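Local atomic coordinates of aminopeptidase YwaD (Bacillus subtilis, PDB entry 6HC6), a protein that is a secreted two-zinc aminopeptidase of the M28 family that removes N-terminal amino acids from peptides, among them arginine, lysine and leucine. Residues D252-P255 with F256-G259; Y49-I52 with S53-E57; V347-S350 with S351-A354; L74-A77 with S78-K82. One frame throughout, in Å; residues are numbered along the deposited sequence.

In the fold
All four contacts are local: contact 1 is a loop turn, and the other three are turns of helix. Contact 1 lies nearest the chain centre and the zinc ions. Contacts 2 and 4 sit on helices 45-59 and 67-82, which meet where Leu-55 touches Leu-75. Both are partly buried: Ile-52, Leu-55, Ile-76 and Met-80 face the interior, while Glu-57 and Arg-81 are exposed. Ser-56 of contact 2 also touches Pro-258 of contact 1. Contact 3 lies farthest out, its centre about 24 Å from the chain centre, with Ser-351 buried and Arg-352 exposed. Serine hydroxyls bond to backbone carbonyls in contacts 1, 2 and 3; in contact 4 that of Ser-79 is not settled, and apolar side chains carry more.

Contact 1: D252-P255 with F256-G259; sequences DSVP and FSPG
The chain reverses in a type II beta turn from Val-254 to Ser-257, closed by the bond from Ser-257 N to Val-254 O (3.1 Å). Pro-255 and Phe-256 are its two central residues. Phe-256 takes a positive phi of 70° at the third position, as this turn type requires. Its ring leans back on Pro-255, with CD2 3.9 Å from Pro-255 CB. Across the turn, Val-254 CG2 meets Ser-257 CB at 3.7 Å. Ser-253 OG reaches over the turn and donates to Ser-257 O at 2.9 Å. With chi1 at 72°, the hydroxyl sits over its own backbone, between N and C, and faces the returning arm of the loop. Ser-253 OG is also hydrogen-bonded to Arg-62 N. Without the hydroxyl, as with an alanine here, Ser-257 O and Arg-62 N are each likely to lose this partner, which would weaken the tie across the loop. Ser-253 CB packs 3.7 Å from Gly-259 CA, close against the bare glycine backbone, whose phi is positive. Ser-257 OG accepts from Gly-259 N at 3.0 Å, an ST turn that leads the chain to the N-cap of helix 260-277. Beside the turn, Asp-252 OD1 bonds to ND1 of the zinc ligand His-250, and OD2 to Glu-295 N. Val-254 touches the zinc ligands Glu-295 and His-401. The loop between strand 244-250 and helix 260-277 thus forms part of the wall and second shell of the two-zinc site of an M28 aminopeptidase.

Contact 2: Y49-I52 with S53-E57; sequences YSTI and SQLSE
Tyr-49 to Ile-52 and Ser-53 to Glu-57 form successive turns of helix 45-59. Backbone bonds carry the frame: Ser-53 N to Tyr-49 O (2.9 Å), and likewise Gln-54 to Ser-50, Leu-55 to Thr-51 and Ser-56 to Ile-52. Side-chain hydroxyls add to it. Ser-56 OG donates to Ile-52 O at 2.8 Å from above the carbonyl plane, while Ser-56 N reaches the same oxygen from the opposite face. A chi1 of 70° sets Ser-56 OG between its own N and carbonyl carbon, within range of Ile-52 O; the methyl carbon Ile-52 CG2 lies 3.8 Å from Ser-56 OG. Ser-53 OG donates to Glu-57 OE2 at 2.6 Å and uses the anti lone pair of that oxygen. A water bridges onward, 3.0 Å from Glu-57 OE2 and 3.1 Å from Tyr-49 OH. Apolar contact is lighter. Thr-51 CG2 lies alongside Leu-55 CD1 at 4.0 Å. Ile-52 also packs on helices 260-277 and 412-430, and Leu-55 on helix 67-82. The chemistry is two-sided: Ile-52 O, gripped twice, satisfies the buried hydroxyl of Ser-56, whereas the Ser-53 bond and the water probably steady the carboxylate of Glu-57 on the exposed side.

Contact 3: V347-S350 with S351-A354; sequences VWES and SRTA
Helix 346-358 is the helical arm of the beta-alpha-beta unit made with strands 334-339 and 363-367, and this contact spans two of its turns. Ser-351 OG donates to Val-347 O at 2.8 Å, from above the carbonyl plane. Ser-351 N comes to the same oxygen from the opposite face at 2.9 Å. The hydroxyl gets there because it lies beside its own backbone N, chi1 -58°. Replacing the serine by an alanine is likely to leave Val-347 O with one of these two donors and to open a small gap near Val-347 CG1. Val-347 and Ser-351 face inward, towards Phe-386 of strand 382-389, and Ser-351 and Ala-354 also touch helix 412-430. Arg-352 N bonds to Trp-348 O at 2.7 Å. Trp-348 itself rests on Leu-363 and Leu-365 of strand 363-367. Arg-352 CB lies over one face of the indole, near its rim. The guanidinium stands at 81° to the indole plane, with NH1 approaching obliquely, 4.0 Å from Trp-348 NE1. Glu-349 CA lies over one face of the guanidinium, offset toward the rim. The Glu-349 side chain runs alongside, its carboxylate only 16° from the guanidinium plane. Glu-349 CG lies 3.3 Å from Arg-352 NH2, while Glu-349 OE1, 4.2 Å from that nitrogen as modelled, is not in contact. An acetate modelled implausibly close to Arg-352 NH1 makes the detail at this tip doubtful. The firmer chemistry is inside: a carbonyl oxygen that takes two donors satisfies the buried hydroxyl of Ser-351.

Contact 4: L74-A77 with S78-K82; sequences LLIA and SSMRK
The guanidinium of Arg-81 is the flat group here, and Ala-77 meets it one helical turn back. Ala-77 O approaches the group obliquely, 3.8 Å from Arg-81 NH1. Ala-77 CB is equally far from that nitrogen. The setting is the alpha-helix 67-82, near its C-terminal end. It packs on strands 86-93 and 226-234 at one end of the eight-stranded sheet. The arginine chain runs extended from CG to NE, and CG passes 3.4 Å from Ala-77 O; the charged end then comes back towards the preceding turn. Arg-81 N also bonds to Ala-77 O. Regular backbone bonds tie Ser-78 to Leu-74, Ser-79 to Leu-75 and Met-80 to Ile-76 in the same way. Ser-79 OG lies 3.1 Å from Leu-75 O and may donate to it, though this proton has another acceptor within reach. Leu-75 CD1 only grazes that hydroxyl, at 4.2 Å. The buried side of the helix is apolar. Ile-76 reaches Thr-267 of helix 260-277, and Met-80 reaches Met-270 and Leu-271 of the same helix. Both also touch Ile-230 of the sheet. Ile-76 and Met-80 lie side by side and point the same way. The methionine chain is extended, chi3 180°, which carries its methyl carbon CE to within 3.8 Å of Ile-76 CG2.

Contact 1: D252-P255 with F256-G259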
loop_
_atom_site.group_PDB
_atom_site.type_symbol
_atom_site.label_atom_id
_atom_site.label_comp_id
_atom_site.label_asym_id
_atom_site.label_seq_id
_atom_site.Cartn_x
_atom_site.Cartn_y
_atom_site.Cartn_z
ATOM N N ASP A 252 -4.347 -5.139 -2.107
ATOM C CA ASP A 252 -3.148 -5.960 -1.968
ATOM C C ASP A 252 -2.492 -5.724 -0.611
ATOM O O ASP A 252 -2.804 -4.769 0.098
ATOM C CB ASP A 252 -2.159 -5.682 -3.094
ATOM C CG ASP A 252 -1.567 -4.282 -3.031
ATOM O OD1 ASP A 252 -2.350 -3.316 -2.858
ATOM O OD2 ASP A 252 -0.331 -4.148 -3.185
ATOM N N SER A 253 -1.574 -6.622 -0.249
ATOM C CA SER A 253 -0.817 -6.499 0.995
ATOM C C SER A 253 0.634 -6.868 0.726
ATOM O O SER A 253 0.968 -7.404 -0.332
ATOM C CB SER A 253 -1.399 -7.372 2.113
ATOM O OG SER A 253 -1.149 -8.740 1.865
ATOM N N VAL A 254 1.501 -6.585 1.695
ATOM C CA VAL A 254 2.933 -6.876 1.547
ATOM C C VAL A 254 3.186 -8.348 1.857
ATOM O O VAL A 254 2.377 -8.996 2.544
ATOM C CB VAL A 254 3.802 -5.969 2.442
ATOM C CG1 VAL A 254 3.545 -4.478 2.148
ATOM C CG2 VAL A 254 3.570 -6.283 3.918
ATOM N N PRO A 255 4.274 -8.924 1.347
ATOM C CA PRO A 255 4.564 -10.332 1.625
ATOM C C PRO A 255 4.566 -10.640 3.116
ATOM O O PRO A 255 5.011 -9.836 3.935
ATOM C CB PRO A 255 5.955 -10.525 1.011
ATOM C CG PRO A 255 5.990 -9.581 -0.126
ATOM C CD PRO A 255 5.214 -8.353 0.362
ATOM N N PHE A 256 4.058 -11.824 3.452
ATOM C CA PHE A 256 3.969 -12.387 4.796
ATOM C C PHE A 256 2.961 -11.668 5.666
ATOM O O PHE A 256 2.795 -12.054 6.822
ATOM C CB PHE A 256 5.315 -12.406 5.534
ATOM C CG PHE A 256 6.420 -13.020 4.730
ATOM C CD1 PHE A 256 6.426 -14.385 4.478
ATOM C CD2 PHE A 256 7.427 -12.230 4.199
ATOM C CE1 PHE A 256 7.437 -14.960 3.725
ATOM C CE2 PHE A 256 8.437 -12.792 3.444
ATOM C CZ PHE A 256 8.440 -14.160 3.204
ATOM N N SER A 257 2.278 -10.647 5.157
ATOM C CA SER A 257 1.263 -9.989 5.976
ATOM C C SER A 257 -0.126 -10.389 5.507
ATOM O O SER A 257 -0.445 -10.201 4.327
ATOM C CB SER A 257 1.407 -8.471 5.896
ATOM O OG SER A 257 0.266 -7.813 6.436
ATOM N N PRO A 258 -0.984 -10.912 6.390
ATOM C CA PRO A 258 -2.387 -11.120 6.006
ATOM C C PRO A 258 -3.082 -9.842 5.589
ATOM O O PRO A 258 -4.165 -9.921 4.998
ATOM C CB PRO A 258 -3.035 -11.703 7.272
ATOM C CG PRO A 258 -1.865 -12.204 8.130
ATOM C CD PRO A 258 -0.710 -11.299 7.785
ATOM N N GLY A 259 -2.513 -8.677 5.893
ATOM C CA GLY A 259 -3.102 -7.435 5.404
ATOM C C GLY A 259 -4.516 -7.210 5.896
ATOM O O GLY A 259 -5.368 -6.707 5.150
#

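Contact 2: Y49-I52 with S53-E57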
loop_
_atom_site.group_PDB
_atom_site.type_symbol
_atom_site.label_atom_id
_atom_site.label_comp_id
_atom_site.label_asym_id
_atom_site.label_seq_id
_atom_site.Cartn_x
_atom_site.Cartn_y
_atom_site.Cartn_z
ATOM N N TYR A 49 -16.112 -6.660 8.780
ATOM C CA TYR A 49 -15.335 -7.715 9.423
ATOM C C TYR A 49 -15.368 -8.994 8.590
ATOM O O TYR A 49 -14.328 -9.617 8.333
ATOM C CB TYR A 49 -15.872 -7.974 10.839
ATOM C CG TYR A 49 -15.006 -8.929 11.634
ATOM C CD1 TYR A 49 -15.239 -10.301 11.603
ATOM C CD2 TYR A 49 -13.930 -8.462 12.385
ATOM C CE1 TYR A 49 -14.442 -11.177 12.315
ATOM C CE2 TYR A 49 -13.127 -9.337 13.108
ATOM C CZ TYR A 49 -13.386 -10.691 13.064
ATOM O OH TYR A 49 -12.584 -11.569 13.761
ATOM N N SER A 50 -16.566 -9.386 8.140
ATOM C CA SER A 50 -16.682 -10.589 7.328
ATOM C C SER A 50 -15.825 -10.488 6.073
ATOM O O SER A 50 -15.161 -11.456 5.686
ATOM C CB SER A 50 -18.142 -10.835 6.961
ATOM O OG SER A 50 -18.262 -12.037 6.226
ATOM N N THR A 51 -15.835 -9.327 5.419
ATOM C CA THR A 51 -15.013 -9.153 4.225
ATOM C C THR A 51 -13.531 -9.227 4.559
ATOM O O THR A 51 -12.746 -9.809 3.801
ATOM C CB THR A 51 -15.345 -7.827 3.557
ATOM O OG1 THR A 51 -16.730 -7.838 3.185
ATOM C CG2 THR A 51 -14.482 -7.621 2.314
ATOM N N ILE A 52 -13.130 -8.651 5.693
ATOM C CA ILE A 52 -11.725 -8.736 6.100
ATOM C C ILE A 52 -11.313 -10.185 6.339
ATOM O O ILE A 52 -10.184 -10.585 6.015
ATOM C CB ILE A 52 -11.472 -7.883 7.357
ATOM C CG1 ILE A 52 -11.695 -6.406 7.064
ATOM C CG2 ILE A 52 -10.043 -8.125 7.887
ATOM C CD1 ILE A 52 -11.572 -5.560 8.340
ATOM N N SER A 53 -12.195 -10.977 6.961
ATOM C CA SER A 53 -11.912 -12.398 7.164
ATOM C C SER A 53 -11.731 -13.118 5.834
ATOM O O SER A 53 -10.822 -13.942 5.677
ATOM C CB SER A 53 -13.039 -13.056 7.960
ATOM O OG SER A 53 -12.795 -14.438 8.131
ATOM N N GLN A 54 -12.619 -12.852 4.879
ATOM C CA GLN A 54 -12.479 -13.465 3.565
ATOM C C GLN A 54 -11.135 -13.120 2.938
ATOM O O GLN A 54 -10.467 -13.985 2.358
ATOM C CB GLN A 54 -13.616 -13.011 2.658
ATOM C CG GLN A 54 -14.982 -13.514 3.067
ATOM C CD GLN A 54 -16.050 -13.134 2.049
ATOM O OE1 GLN A 54 -16.286 -11.955 1.791
ATOM N NE2 GLN A 54 -16.692 -14.135 1.461
ATOM N N LEU A 55 -10.721 -11.858 3.042
ATOM C CA LEU A 55 -9.498 -11.432 2.374
ATOM C C LEU A 55 -8.251 -11.879 3.122
ATOM O O LEU A 55 -7.292 -12.340 2.501
ATOM C CB LEU A 55 -9.483 -9.914 2.206
ATOM C CG LEU A 55 -10.500 -9.298 1.249
ATOM C CD1 LEU A 55 -10.608 -7.803 1.468
ATOM C CD2 LEU A 55 -10.158 -9.612 -0.214
ATOM N N SER A 56 -8.228 -11.729 4.450
ATOM C CA SER A 56 -6.995 -11.927 5.199
ATOM C C SER A 56 -6.871 -13.306 5.822
ATOM O O SER A 56 -5.750 -13.712 6.151
ATOM C CB SER A 56 -6.866 -10.874 6.304
ATOM O OG SER A 56 -7.816 -11.111 7.321
ATOM N N GLU A 57 -7.982 -14.022 6.009
ATOM C CA GLU A 57 -7.968 -15.376 6.552
ATOM C C GLU A 57 -8.226 -16.440 5.497
ATOM O O GLU A 57 -7.438 -17.385 5.356
ATOM C CB GLU A 57 -9.012 -15.510 7.665
ATOM C CG GLU A 57 -8.839 -14.564 8.832
ATOM C CD GLU A 57 -9.689 -14.987 10.012
ATOM O OE1 GLU A 57 -9.116 -15.442 11.024
ATOM O OE2 GLU A 57 -10.932 -14.873 9.917
HETATM O O HOH W 1 -12.469 -14.373 12.424
#

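Contact 3: V347-S350 with S351-A354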
loop_
_atom_site.group_PDB
_atom_site.type_symbol
_atom_site.label_atom_id
_atom_site.label_comp_id
_atom_site.label_asym_id
_atom_site.label_seq_id
_atom_site.Cartn_x
_atom_site.Cartn_y
_atom_site.Cartn_z
ATOM N N VAL A 347 -12.590 17.016 0.189
ATOM C CA VAL A 347 -12.705 15.838 1.054
ATOM C C VAL A 347 -12.736 16.255 2.519
ATOM O O VAL A 347 -13.562 15.779 3.310
ATOM C CB VAL A 347 -11.547 14.854 0.809
ATOM C CG1 VAL A 347 -11.768 13.585 1.602
ATOM C CG2 VAL A 347 -11.374 14.552 -0.648
ATOM N N TRP A 348 -11.812 17.131 2.909
ATOM C CA TRP A 348 -11.808 17.606 4.286
ATOM C C TRP A 348 -13.104 18.342 4.620
ATOM O O TRP A 348 -13.698 18.111 5.682
ATOM C CB TRP A 348 -10.595 18.500 4.534
ATOM C CG TRP A 348 -10.618 19.098 5.893
ATOM C CD1 TRP A 348 -10.730 20.420 6.202
ATOM C CD2 TRP A 348 -10.562 18.393 7.140
ATOM N NE1 TRP A 348 -10.738 20.585 7.565
ATOM C CE2 TRP A 348 -10.637 19.357 8.165
ATOM C CE3 TRP A 348 -10.454 17.040 7.489
ATOM C CZ2 TRP A 348 -10.610 19.016 9.514
ATOM C CZ3 TRP A 348 -10.422 16.700 8.835
ATOM C CH2 TRP A 348 -10.497 17.688 9.830
ATOM N N GLU A 349 -13.565 19.222 3.723
ATOM C CA GLU A 349 -14.797 19.964 3.984
ATOM C C GLU A 349 -15.948 19.018 4.286
ATOM O O GLU A 349 -16.662 19.187 5.285
ATOM C CB GLU A 349 -15.137 20.861 2.794
ATOM C CG GLU A 349 -14.160 21.999 2.573
ATOM C CD GLU A 349 -14.546 22.875 1.389
ATOM O OE1 GLU A 349 -15.756 22.982 1.099
ATOM O OE2 GLU A 349 -13.644 23.457 0.750
ATOM N N SER A 350 -16.129 17.996 3.444
ATOM C CA SER A 350 -17.233 17.066 3.651
ATOM C C SER A 350 -17.038 16.251 4.922
ATOM O O SER A 350 -18.011 15.934 5.616
ATOM C CB SER A 350 -17.377 16.149 2.445
ATOM O OG SER A 350 -17.954 16.863 1.364
ATOM N N SER A 351 -15.786 15.893 5.233
ATOM C CA SER A 351 -15.509 15.128 6.442
ATOM C C SER A 351 -15.720 15.971 7.690
ATOM O O SER A 351 -16.305 15.495 8.671
ATOM C CB SER A 351 -14.085 14.581 6.402
ATOM O OG SER A 351 -13.894 13.771 5.259
ATOM N N ARG A 352 -15.241 17.221 7.673
ATOM C CA ARG A 352 -15.509 18.125 8.786
ATOM C C ARG A 352 -17.004 18.231 9.040
ATOM O O ARG A 352 -17.465 18.118 10.180
ATOM C CB ARG A 352 -14.907 19.510 8.513
ATOM C CG ARG A 352 -15.668 20.657 9.174
ATOM C CD ARG A 352 -15.256 22.098 8.686
ATOM N NE ARG A 352 -15.647 22.524 7.346
ATOM C CZ ARG A 352 -14.838 23.128 6.454
ATOM N NH1 ARG A 352 -13.550 23.306 6.759
ATOM N NH2 ARG A 352 -15.331 23.517 5.283
ATOM N N THR A 353 -17.775 18.470 7.979
ATOM C CA THR A 353 -19.219 18.585 8.113
ATOM C C THR A 353 -19.828 17.301 8.662
ATOM O O THR A 353 -20.684 17.343 9.556
ATOM C CB THR A 353 -19.820 18.930 6.755
ATOM O OG1 THR A 353 -19.388 20.240 6.367
ATOM C CG2 THR A 353 -21.330 18.875 6.817
ATOM N N ALA A 354 -19.404 16.149 8.132
ATOM C CA ALA A 354 -19.949 14.874 8.587
ATOM C C ALA A 354 -19.632 14.637 10.058
ATOM O O ALA A 354 -20.492 14.176 10.821
ATOM C CB ALA A 354 -19.395 13.731 7.736
#

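Contact 4: L74-A77 with S78-K82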
loop_
_atom_site.group_PDB
_atom_site.type_symbol
_atom_site.label_atom_id
_atom_site.label_comp_id
_atom_site.label_asym_id
_atom_site.label_seq_id
_atom_site.Cartn_x
_atom_site.Cartn_y
_atom_site.Cartn_z
ATOM N N LEU A 74 -11.460 -11.427 -7.887
ATOM C CA LEU A 74 -12.697 -12.140 -8.193
ATOM C C LEU A 74 -13.717 -11.966 -7.077
ATOM O O LEU A 74 -14.913 -11.796 -7.335
ATOM C CB LEU A 74 -12.406 -13.625 -8.408
ATOM C CG LEU A 74 -11.495 -14.032 -9.568
ATOM C CD1 LEU A 74 -11.428 -15.564 -9.688
ATOM C CD2 LEU A 74 -11.996 -13.422 -10.865
ATOM N N LEU A 75 -13.267 -12.039 -5.825
ATOM C CA LEU A 75 -14.191 -11.894 -4.707
ATOM C C LEU A 75 -14.776 -10.490 -4.657
ATOM O O LEU A 75 -15.983 -10.317 -4.432
ATOM C CB LEU A 75 -13.475 -12.226 -3.402
ATOM C CG LEU A 75 -14.152 -11.764 -2.115
ATOM C CD1 LEU A 75 -15.386 -12.611 -1.835
ATOM C CD2 LEU A 75 -13.157 -11.867 -0.974
ATOM N N ILE A 76 -13.940 -9.477 -4.873
ATOM C CA ILE A 76 -14.404 -8.097 -4.805
ATOM C C ILE A 76 -15.360 -7.803 -5.947
ATOM O O ILE A 76 -16.402 -7.164 -5.748
ATOM C CB ILE A 76 -13.206 -7.133 -4.804
ATOM C CG1 ILE A 76 -12.388 -7.320 -3.536
ATOM C CG2 ILE A 76 -13.669 -5.687 -4.945
ATOM C CD1 ILE A 76 -10.949 -6.854 -3.687
ATOM N N ALA A 77 -15.031 -8.266 -7.158
ATOM C CA ALA A 77 -15.919 -8.057 -8.296
ATOM C C ALA A 77 -17.273 -8.697 -8.044
ATOM O O ALA A 77 -18.322 -8.097 -8.311
ATOM C CB ALA A 77 -15.292 -8.627 -9.570
ATOM N N SER A 78 -17.267 -9.931 -7.537
ATOM C CA SER A 78 -18.523 -10.607 -7.237
ATOM C C SER A 78 -19.326 -9.821 -6.206
ATOM O O SER A 78 -20.544 -9.658 -6.348
ATOM C CB SER A 78 -18.238 -12.032 -6.756
ATOM O OG SER A 78 -19.355 -12.586 -6.088
ATOM N N SER A 79 -18.650 -9.281 -5.190
ATOM C CA SER A 79 -19.348 -8.530 -4.153
ATOM C C SER A 79 -19.950 -7.249 -4.704
ATOM O O SER A 79 -21.080 -6.886 -4.351
ATOM C CB SER A 79 -18.396 -8.217 -3.001
ATOM O OG SER A 79 -18.048 -9.399 -2.306
ATOM N N MET A 80 -19.214 -6.547 -5.570
ATOM C CA MET A 80 -19.742 -5.322 -6.164
ATOM C C MET A 80 -20.959 -5.598 -7.036
ATOM O O MET A 80 -21.924 -4.826 -7.031
ATOM C CB MET A 80 -18.645 -4.625 -6.969
ATOM C CG MET A 80 -17.527 -4.045 -6.087
ATOM S SD MET A 80 -16.499 -3.013 -7.148
ATOM C CE MET A 80 -15.261 -2.397 -6.009
ATOM N N ARG A 81 -20.930 -6.680 -7.814
ATOM C CA ARG A 81 -22.066 -6.975 -8.674
ATOM C C ARG A 81 -23.331 -7.222 -7.870
ATOM O O ARG A 81 -24.432 -6.886 -8.330
ATOM C CB ARG A 81 -21.752 -8.173 -9.557
ATOM C CG ARG A 81 -20.755 -7.860 -10.636
ATOM C CD ARG A 81 -20.810 -8.889 -11.741
ATOM N NE ARG A 81 -19.738 -8.668 -12.700
ATOM C CZ ARG A 81 -18.528 -9.205 -12.612
ATOM N NH1 ARG A 81 -18.212 -10.022 -11.608
ATOM N NH2 ARG A 81 -17.628 -8.924 -13.538
ATOM N N LYS A 82 -23.198 -7.806 -6.677
ATOM C CA LYS A 82 -24.357 -7.986 -5.808
ATOM C C LYS A 82 -25.001 -6.655 -5.454
ATOM O O LYS A 82 -26.208 -6.600 -5.188
ATOM C CB LYS A 82 -23.952 -8.710 -4.525
ATOM C CG LYS A 82 -23.859 -10.208 -4.641
ATOM C CD LYS A 82 -24.184 -10.845 -3.301
ATOM C CE LYS A 82 -25.473 -10.254 -2.731
ATOM N NZ LYS A 82 -26.114 -11.131 -1.710
#